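Local coordinates for HK97 Family Phage Portal Protein (Corynebacterium diphtheriae, PDB 3KDR) that probably forms the ring-shaped portal of an HK97-family phage, the channel at one capsid vertex through which DNA is packaged and released, at the interface of chains A and B. Sequence-based numbering; all coordinates share one arbitrary frame. Chains: chain A/B, HK97 Family Phage Portal Protein.

Contact 1: the interface of chains A and B. Residues chain A 126, 129, 132, 221, 224-225, 227; chain B 18, 21-22, 25.
This contact joins two neighbouring subunits of a phage portal protein of the HK97 family. The start of helix 18-33 of chain B meets the C-terminal end of helix 208-226 of chain A and the residue that follows it. B:Leu21 also meets the loop at A:His126 and the short helix 129-132. The polar part centres on the side-chain oxygen of A:Asn227. B:Arg22 NH1 donates to A:Asn227 OD1 at 2.6 Å, and B:Asn25 ND2 adds a longer bond of 3.3 Å to A:Asn227 OD1. Both donors lie above the plane of the carbonyl, so neither uses a lone pair. The oxygen sits in the plane of the B:Arg22 guanidinium, which stands almost square to the A:Asn227 amide (89°). One guanidinium face lies off centre over the backbone C of A:Asn227. B:Arg22 gets there with CG anti to the backbone N (chi1 171°) and a bend at chi2 (74°). B:Arg22 CD passes 3.4 Å from the carbonyl O of A:Arg224. Within chain A, A:Arg224 runs extended, and its NH1 forms a salt bridge with A:Asp221 OD1 at 2.8 Å, from above the carboxylate plane. In the apolar part, the B:Pro18 ring crosses A:Asp221, and B:Pro18 CB is 3.8 Å from A:Arg224 CB. B:Leu21 CD2 meets A:His132 CB at 4.1 Å. The B:Leu21 methyls also lie against polar atoms, CD1 near A:His126 ND1 and CD2 near A:Ala225 O.

Contact 2: the interface of chains A and B. Residues chain A 156-158, 160, 177, 180-181, 184; chain B 180, 183, 188-191.
Two flat groups of chain A lie against A:Ile158. The guanidinium of A:Arg184 carries CG1 of A:Ile158 on one face, offset toward the rim. One face of the A:Tyr180 ring takes the CG2 methyl of the same isoleucine, again off centre. At the guanidinium edge, and in its plane, lies the carbonyl O of B:Ser189, bound by A:Arg184 NH2 at 2.8 Å, nearly along the C=O axis. In this subunit interface a strand of one chain pairs with a strand of the next, probably linking neighbours in the portal ring. Bends at chi2 (128°) and chi3 (106°) bring the arginine tip to the carbonyl. B:Ser189 OG turns back to its own chain and donates to B:Asn188 O at 3.1 Å. A straight backbone bond runs from A:Ile158 N to B:Gly190 O, 2.7 Å long and 173° at the hydrogen. B:Val191 hides 90 Å², the largest area here, between strand and helix of chain A. It slides past A:Ile177 in the opposite direction. B:Val191 CG1, anti to the backbone N, meets A:Ile177 CG2 at 3.7 Å and A:Leu160 CD1 at 3.8 Å. B:Val191 CG2 is 3.9 Å from A:Tyr180 CD1. A:Leu157 CD1 reaches B:Ala183 CB at 4.0 Å and the CD1-CE1 side of the B:Tyr180 ring. A parallel bridge of A:Ile158 and B:Val191 joins strands 157-162 and 191-194, with chain A helix 170-185 packed over the junction.

Contact 3: the interface of chains A and B. Residues chain A 204-208, 210-211; chain B 147, 150-154, 205-206, 208.
The tight part of this subunit interface surrounds B:Ala151, near the C-terminal end of helix 134-152. The carbonyl O of B:Ala151 accepts a bond from the backbone A:Lys207 N, 3.3 Å long and nearly along the C=O axis. Two leucines of chain A pack beside it. A:Leu211 CD2 touches B:Ala151 CB at 3.5 Å. A:Leu210, with CG anti to the backbone N (chi1 -173°), sets CD2 against B:Val150 CG2 at 3.8 Å, the two side chains crossing at about a right angle. B:Pro154 lies against the carbonyl of A:Met205, a selenomethionine, and its CD is 4.0 Å from A:Glu204 CB. B:Glu208 extends beyond CG and rests its CG 3.8 Å from A:Leu210 CB. The aliphatic part of A:Lys207 packs on B:Glu208 too, but the charged tips are looser. A:Lys207 is bent at chi2 and chi3, and its NZ stays 4.9 Å from B:Glu208 OE1, so any attraction is probably long-range. The A:Glu204 carboxylate crosses B:Asn153 obliquely, almost square to its amide (87°), with no hydrogen bond between them. In the fold, the turn from strand 198-205 into helix 208-226 of chain A bears on the end of helix 134-152 of chain B and the loop after it.

Contact 1: the interface of chains A and B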
# COMPACT_ATOMS: atom_id res chain seq x y z
N HIS A 126 -40.35 17.06 7.06
CA HIS A 126 -40.45 16.34 8.32
C HIS A 126 -40.69 17.32 9.43
O HIS A 126 -41.16 18.40 9.19
CB HIS A 126 -39.22 15.49 8.58
CG HIS A 126 -37.95 16.26 8.52
ND1 HIS A 126 -36.86 15.83 7.80
CD2 HIS A 126 -37.62 17.46 9.03
CE1 HIS A 126 -35.89 16.73 7.89
NE2 HIS A 126 -36.33 17.73 8.64
N LEU A 129 -35.09 19.52 12.04
CA LEU A 129 -33.89 18.97 12.62
C LEU A 129 -33.88 19.21 14.12
O LEU A 129 -33.45 18.35 14.87
CB LEU A 129 -32.64 19.52 11.97
CG LEU A 129 -32.51 19.15 10.48
CD1 LEU A 129 -31.34 19.90 9.84
CD2 LEU A 129 -32.32 17.70 10.25
N HIS A 132 -35.76 16.12 15.43
CA HIS A 132 -35.08 14.86 15.08
C HIS A 132 -33.59 14.80 15.33
O HIS A 132 -33.10 13.76 15.70
CB HIS A 132 -35.28 14.53 13.63
CG HIS A 132 -36.70 14.30 13.28
ND1 HIS A 132 -37.34 14.97 12.26
CD2 HIS A 132 -37.64 13.49 13.85
CE1 HIS A 132 -38.60 14.58 12.20
NE2 HIS A 132 -38.80 13.68 13.14
N ASP A 221 -22.83 11.90 10.37
CA ASP A 221 -24.16 11.82 10.92
C ASP A 221 -24.90 13.10 10.68
O ASP A 221 -26.09 13.06 10.38
CB ASP A 221 -24.13 11.43 12.40
CG ASP A 221 -24.20 9.87 12.60
OD1 ASP A 221 -24.72 9.19 11.68
OD2 ASP A 221 -23.79 9.33 13.66
N ARG A 224 -26.06 13.19 7.18
CA ARG A 224 -27.18 12.29 6.98
C ARG A 224 -28.42 12.96 7.39
O ARG A 224 -29.38 12.93 6.69
CB ARG A 224 -27.02 11.03 7.82
CG ARG A 224 -26.17 9.94 7.12
CD ARG A 224 -25.68 8.98 8.14
NE ARG A 224 -24.77 7.98 7.61
CZ ARG A 224 -24.00 7.24 8.38
NH1 ARG A 224 -24.02 7.42 9.67
NH2 ARG A 224 -23.20 6.35 7.88
N ALA A 225 -28.40 13.55 8.56
CA ALA A 225 -29.56 14.24 9.08
C ALA A 225 -29.99 15.37 8.17
O ALA A 225 -31.14 15.66 8.10
CB ALA A 225 -29.28 14.77 10.48
N ASN A 227 -29.51 15.64 4.99
CA ASN A 227 -29.77 15.19 3.67
C ASN A 227 -28.76 15.70 2.68
O ASN A 227 -29.11 16.06 1.58
CB ASN A 227 -31.15 15.65 3.26
CG ASN A 227 -31.89 14.63 2.50
OD1 ASN A 227 -31.84 13.46 2.82
ND2 ASN A 227 -32.57 15.06 1.46
N PRO B 18 -29.49 9.27 12.59
CA PRO B 18 -29.36 9.97 11.33
C PRO B 18 -29.43 9.08 10.12
O PRO B 18 -29.97 9.46 9.17
CB PRO B 18 -28.01 10.64 11.48
CG PRO B 18 -28.05 11.04 12.92
CD PRO B 18 -28.76 9.96 13.65
N LEU B 21 -32.97 8.57 9.32
CA LEU B 21 -33.57 9.77 8.73
C LEU B 21 -33.10 9.95 7.35
O LEU B 21 -33.87 10.22 6.53
CB LEU B 21 -33.26 11.00 9.56
CG LEU B 21 -33.78 12.35 9.09
CD1 LEU B 21 -35.26 12.31 8.84
CD2 LEU B 21 -33.46 13.36 10.16
N ARG B 22 -31.84 9.74 7.08
CA ARG B 22 -31.33 9.98 5.75
C ARG B 22 -31.94 8.98 4.76
O ARG B 22 -32.38 9.36 3.69
CB ARG B 22 -29.81 9.88 5.76
CG ARG B 22 -29.18 9.89 4.39
CD ARG B 22 -29.21 11.24 3.80
NE ARG B 22 -28.32 11.32 2.66
CZ ARG B 22 -28.61 11.98 1.54
NH1 ARG B 22 -29.78 12.60 1.40
NH2 ARG B 22 -27.74 12.03 0.54
N ASN B 25 -35.60 9.83 3.94
CA ASN B 25 -35.87 10.85 2.96
C ASN B 25 -35.55 10.43 1.57
O ASN B 25 -36.25 10.71 0.66
CB ASN B 25 -35.09 12.07 3.28
CG ASN B 25 -35.05 12.32 4.70
OD1 ASN B 25 -36.05 12.33 5.34
ND2 ASN B 25 -33.87 12.49 5.24

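Contact 2: the interface of chains A and B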
# COMPACT_ATOMS: atom_id res chain seq x y z
N ALA A 156 -9.40 10.89 32.86
CA ALA A 156 -10.74 11.29 33.25
C ALA A 156 -10.87 11.42 34.73
O ALA A 156 -11.72 12.18 35.16
CB ALA A 156 -11.75 10.31 32.77
N LEU A 157 -10.07 10.66 35.50
CA LEU A 157 -10.14 10.68 36.93
C LEU A 157 -8.75 10.75 37.52
O LEU A 157 -7.89 9.94 37.19
CB LEU A 157 -10.82 9.41 37.38
CG LEU A 157 -10.91 9.09 38.88
CD1 LEU A 157 -11.67 10.17 39.67
CD2 LEU A 157 -11.57 7.72 39.07
N ILE A 158 -8.51 11.70 38.40
CA ILE A 158 -7.27 11.75 39.13
C ILE A 158 -7.54 11.28 40.54
O ILE A 158 -8.53 11.66 41.14
CB ILE A 158 -6.76 13.16 39.21
CG1 ILE A 158 -6.52 13.68 37.80
CG2 ILE A 158 -5.46 13.24 40.00
CD1 ILE A 158 -5.27 13.22 37.19
N LEU A 160 -5.98 11.11 44.34
CA LEU A 160 -4.98 11.51 45.27
C LEU A 160 -5.06 10.49 46.39
O LEU A 160 -6.07 10.38 47.10
CB LEU A 160 -5.30 12.89 45.78
CG LEU A 160 -5.37 13.95 44.70
CD1 LEU A 160 -5.73 15.26 45.37
CD2 LEU A 160 -4.08 14.03 43.95
N ILE A 177 -7.37 18.38 47.48
CA ILE A 177 -7.93 18.27 46.14
C ILE A 177 -7.73 19.59 45.47
O ILE A 177 -7.27 19.67 44.32
CB ILE A 177 -9.47 18.00 46.17
CG1 ILE A 177 -9.78 16.73 46.96
CG2 ILE A 177 -10.06 17.93 44.77
CD1 ILE A 177 -10.71 15.79 46.27
N TYR A 180 -4.52 20.32 43.93
CA TYR A 180 -4.34 19.67 42.65
C TYR A 180 -5.18 20.32 41.59
O TYR A 180 -4.73 20.51 40.49
CB TYR A 180 -4.71 18.21 42.70
CG TYR A 180 -4.21 17.51 41.47
CD1 TYR A 180 -5.01 17.35 40.31
CD2 TYR A 180 -2.91 17.05 41.43
CE1 TYR A 180 -4.52 16.71 39.16
CE2 TYR A 180 -2.41 16.40 40.28
CZ TYR A 180 -3.21 16.23 39.15
OH TYR A 180 -2.64 15.62 38.03
N VAL A 181 -6.42 20.66 41.91
CA VAL A 181 -7.25 21.33 40.90
C VAL A 181 -6.56 22.60 40.47
O VAL A 181 -6.64 22.99 39.31
CB VAL A 181 -8.62 21.70 41.43
CG1 VAL A 181 -9.55 21.93 40.27
CG2 VAL A 181 -9.14 20.60 42.35
N ARG A 184 -3.56 21.74 38.30
CA ARG A 184 -4.08 21.32 37.05
C ARG A 184 -4.51 22.53 36.23
O ARG A 184 -4.59 22.44 35.00
CB ARG A 184 -5.23 20.36 37.29
CG ARG A 184 -5.72 19.68 36.01
CD ARG A 184 -5.79 18.18 36.13
NE ARG A 184 -7.13 17.65 36.25
CZ ARG A 184 -7.55 16.53 35.63
NH1 ARG A 184 -6.76 15.80 34.82
NH2 ARG A 184 -8.79 16.13 35.80
N TYR B 180 -16.45 9.12 44.99
CA TYR B 180 -15.88 8.78 43.66
C TYR B 180 -16.88 8.86 42.55
O TYR B 180 -16.53 8.96 41.41
CB TYR B 180 -15.17 7.42 43.66
CG TYR B 180 -13.73 7.63 43.97
CD1 TYR B 180 -12.88 8.20 43.04
CD2 TYR B 180 -13.22 7.34 45.25
CE1 TYR B 180 -11.57 8.44 43.36
CE2 TYR B 180 -11.91 7.58 45.59
CZ TYR B 180 -11.09 8.14 44.65
OH TYR B 180 -9.78 8.36 44.98
N ALA B 183 -16.86 12.57 41.70
CA ALA B 183 -15.66 12.84 40.96
C ALA B 183 -15.77 12.37 39.50
O ALA B 183 -15.31 13.05 38.59
CB ALA B 183 -14.47 12.19 41.67
N ASN B 188 -15.14 18.58 41.06
CA ASN B 188 -13.72 18.95 41.14
C ASN B 188 -12.93 18.51 39.90
O ASN B 188 -11.76 18.14 39.97
CB ASN B 188 -13.06 18.39 42.39
CG ASN B 188 -13.98 18.36 43.60
OD1 ASN B 188 -13.66 18.95 44.65
ND2 ASN B 188 -15.12 17.63 43.48
N SER B 189 -13.60 18.55 38.76
CA SER B 189 -13.00 18.20 37.47
C SER B 189 -12.36 16.82 37.55
O SER B 189 -11.34 16.58 36.98
CB SER B 189 -12.02 19.32 36.98
OG SER B 189 -10.66 19.00 37.22
N GLY B 190 -12.99 15.92 38.26
CA GLY B 190 -12.53 14.56 38.26
C GLY B 190 -11.34 14.33 39.15
O GLY B 190 -10.55 13.47 38.84
N VAL B 191 -11.21 15.06 40.26
CA VAL B 191 -10.20 14.74 41.26
C VAL B 191 -10.89 14.13 42.49
O VAL B 191 -11.92 14.64 42.97
CB VAL B 191 -9.40 15.95 41.65
CG1 VAL B 191 -8.28 15.56 42.54
CG2 VAL B 191 -8.82 16.60 40.43

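Contact 3: the interface of chains A and B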
# COMPACT_ATOMS: atom_id res chain seq x y z
N GLU A 204 -8.49 6.14 33.97
CA GLU A 204 -9.40 6.46 32.88
C GLU A 204 -8.76 7.33 31.80
O GLU A 204 -9.23 8.43 31.50
CB GLU A 204 -10.62 7.17 33.42
CG GLU A 204 -11.32 6.40 34.47
CD GLU A 204 -12.64 5.90 34.01
OE1 GLU A 204 -13.62 6.30 34.65
OE2 GLU A 204 -12.72 5.11 33.04
N MSE A 205 -7.71 6.81 31.20
CA MSE A 205 -7.07 7.47 30.10
C MSE A 205 -7.93 7.39 28.87
O MSE A 205 -8.29 6.30 28.41
CB MSE A 205 -5.74 6.82 29.77
CG MSE A 205 -4.75 6.79 30.93
SE MSE A 205 -4.25 8.61 31.48
CE MSE A 205 -3.33 9.18 29.81
N ALA A 206 -8.15 8.57 28.28
CA ALA A 206 -9.00 8.78 27.12
C ALA A 206 -8.56 7.95 25.95
O ALA A 206 -7.38 7.76 25.74
CB ALA A 206 -9.00 10.25 26.76
N LYS A 207 -9.53 7.47 25.19
CA LYS A 207 -9.32 6.74 23.94
C LYS A 207 -9.28 7.69 22.76
O LYS A 207 -10.31 8.15 22.31
CB LYS A 207 -10.49 5.80 23.72
CG LYS A 207 -10.68 4.78 24.78
CD LYS A 207 -9.38 4.07 24.96
CE LYS A 207 -9.52 2.64 25.33
NZ LYS A 207 -8.13 2.08 25.23
N GLU A 208 -8.11 7.99 22.24
CA GLU A 208 -8.00 9.06 21.27
C GLU A 208 -8.58 8.62 19.93
O GLU A 208 -9.25 9.38 19.26
CB GLU A 208 -6.55 9.58 21.13
CG GLU A 208 -5.54 8.49 21.08
CD GLU A 208 -4.15 8.91 20.60
OE1 GLU A 208 -3.77 10.09 20.76
OE2 GLU A 208 -3.43 8.03 20.07
N LEU A 210 -10.99 6.65 19.20
CA LEU A 210 -12.41 6.73 19.26
C LEU A 210 -12.85 8.20 19.25
O LEU A 210 -13.96 8.50 18.83
CB LEU A 210 -12.87 6.04 20.52
CG LEU A 210 -14.37 5.87 20.70
CD1 LEU A 210 -14.71 4.56 20.21
CD2 LEU A 210 -14.63 5.96 22.17
N LEU A 211 -12.03 9.09 19.75
CA LEU A 211 -12.33 10.50 19.62
C LEU A 211 -12.04 11.03 18.20
O LEU A 211 -12.75 11.88 17.69
CB LEU A 211 -11.51 11.32 20.61
CG LEU A 211 -11.99 11.35 22.06
CD1 LEU A 211 -11.02 12.24 22.72
CD2 LEU A 211 -13.42 11.87 22.24
N ALA B 147 -20.24 5.18 22.73
CA ALA B 147 -19.02 5.90 22.42
C ALA B 147 -18.89 7.18 23.20
O ALA B 147 -17.80 7.58 23.55
CB ALA B 147 -18.92 6.21 21.01
N VAL B 150 -17.96 6.39 26.80
CA VAL B 150 -16.67 5.79 26.98
C VAL B 150 -15.56 6.58 26.39
O VAL B 150 -14.41 6.20 26.55
CB VAL B 150 -16.57 4.28 26.49
CG1 VAL B 150 -17.90 3.72 26.17
CG2 VAL B 150 -15.60 4.10 25.30
N ALA B 151 -15.84 7.71 25.76
CA ALA B 151 -14.72 8.39 25.04
C ALA B 151 -13.72 8.80 26.08
O ALA B 151 -12.49 8.68 25.90
CB ALA B 151 -15.17 9.62 24.24
N GLN B 152 -14.29 9.24 27.20
CA GLN B 152 -13.53 9.76 28.31
C GLN B 152 -13.55 8.86 29.54
O GLN B 152 -12.69 9.05 30.43
CB GLN B 152 -14.11 11.10 28.70
CG GLN B 152 -14.17 12.07 27.56
CD GLN B 152 -14.63 13.44 28.02
OE1 GLN B 152 -15.77 13.82 27.76
NE2 GLN B 152 -13.75 14.18 28.75
N ASN B 153 -14.51 7.93 29.63
CA ASN B 153 -14.65 7.07 30.80
C ASN B 153 -14.66 5.67 30.31
O ASN B 153 -15.65 4.98 30.38
CB ASN B 153 -15.90 7.40 31.56
CG ASN B 153 -15.89 8.80 32.05
OD1 ASN B 153 -15.70 9.02 33.25
ND2 ASN B 153 -16.08 9.78 31.13
N PRO B 154 -13.52 5.25 29.82
CA PRO B 154 -13.42 3.99 29.15
C PRO B 154 -13.72 2.77 30.02
O PRO B 154 -14.07 1.75 29.48
CB PRO B 154 -11.95 3.97 28.69
CG PRO B 154 -11.43 5.35 28.89
CD PRO B 154 -12.19 5.87 30.02
N MSE B 205 -12.30 -2.33 30.77
CA MSE B 205 -11.87 -1.26 29.91
C MSE B 205 -12.43 -1.43 28.52
O MSE B 205 -12.19 -2.46 27.90
CB MSE B 205 -10.35 -1.29 29.83
CG MSE B 205 -9.74 0.01 29.48
SE MSE B 205 -9.97 1.14 31.03
CE MSE B 205 -8.93 2.64 30.32
N ALA B 206 -13.11 -0.42 28.00
CA ALA B 206 -13.82 -0.51 26.70
C ALA B 206 -12.93 -0.93 25.56
O ALA B 206 -11.78 -0.52 25.47
CB ALA B 206 -14.46 0.78 26.35
N GLU B 208 -12.16 -0.34 22.13
CA GLU B 208 -12.26 0.86 21.25
C GLU B 208 -12.60 0.50 19.80
O GLU B 208 -13.45 1.11 19.17
CB GLU B 208 -10.87 1.51 21.25
CG GLU B 208 -10.73 2.94 20.87
CD GLU B 208 -9.25 3.33 20.73
OE1 GLU B 208 -8.83 4.47 21.04
OE2 GLU B 208 -8.46 2.49 20.29

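Contact 3 lies between the other two along the length of the subunits. Its centre is about 17 Å from that of contact 2 and about 27 Å from that of contact 1, while contacts 1 and 2 are about 39 Å apart. Helix 208-226 of chain A joins contact 3, at its start, to contact 1, at its end. The stretch after helix 134-152 leads to strand 157-162; chain B gives the former to contact 3, chain A the latter to contact 2. Each subunit offers largely different surfaces, though Tyr180, Met205, Ala206 and Glu208 serve from both chains. This fits head-to-tail packing in a probable 12-copy ring.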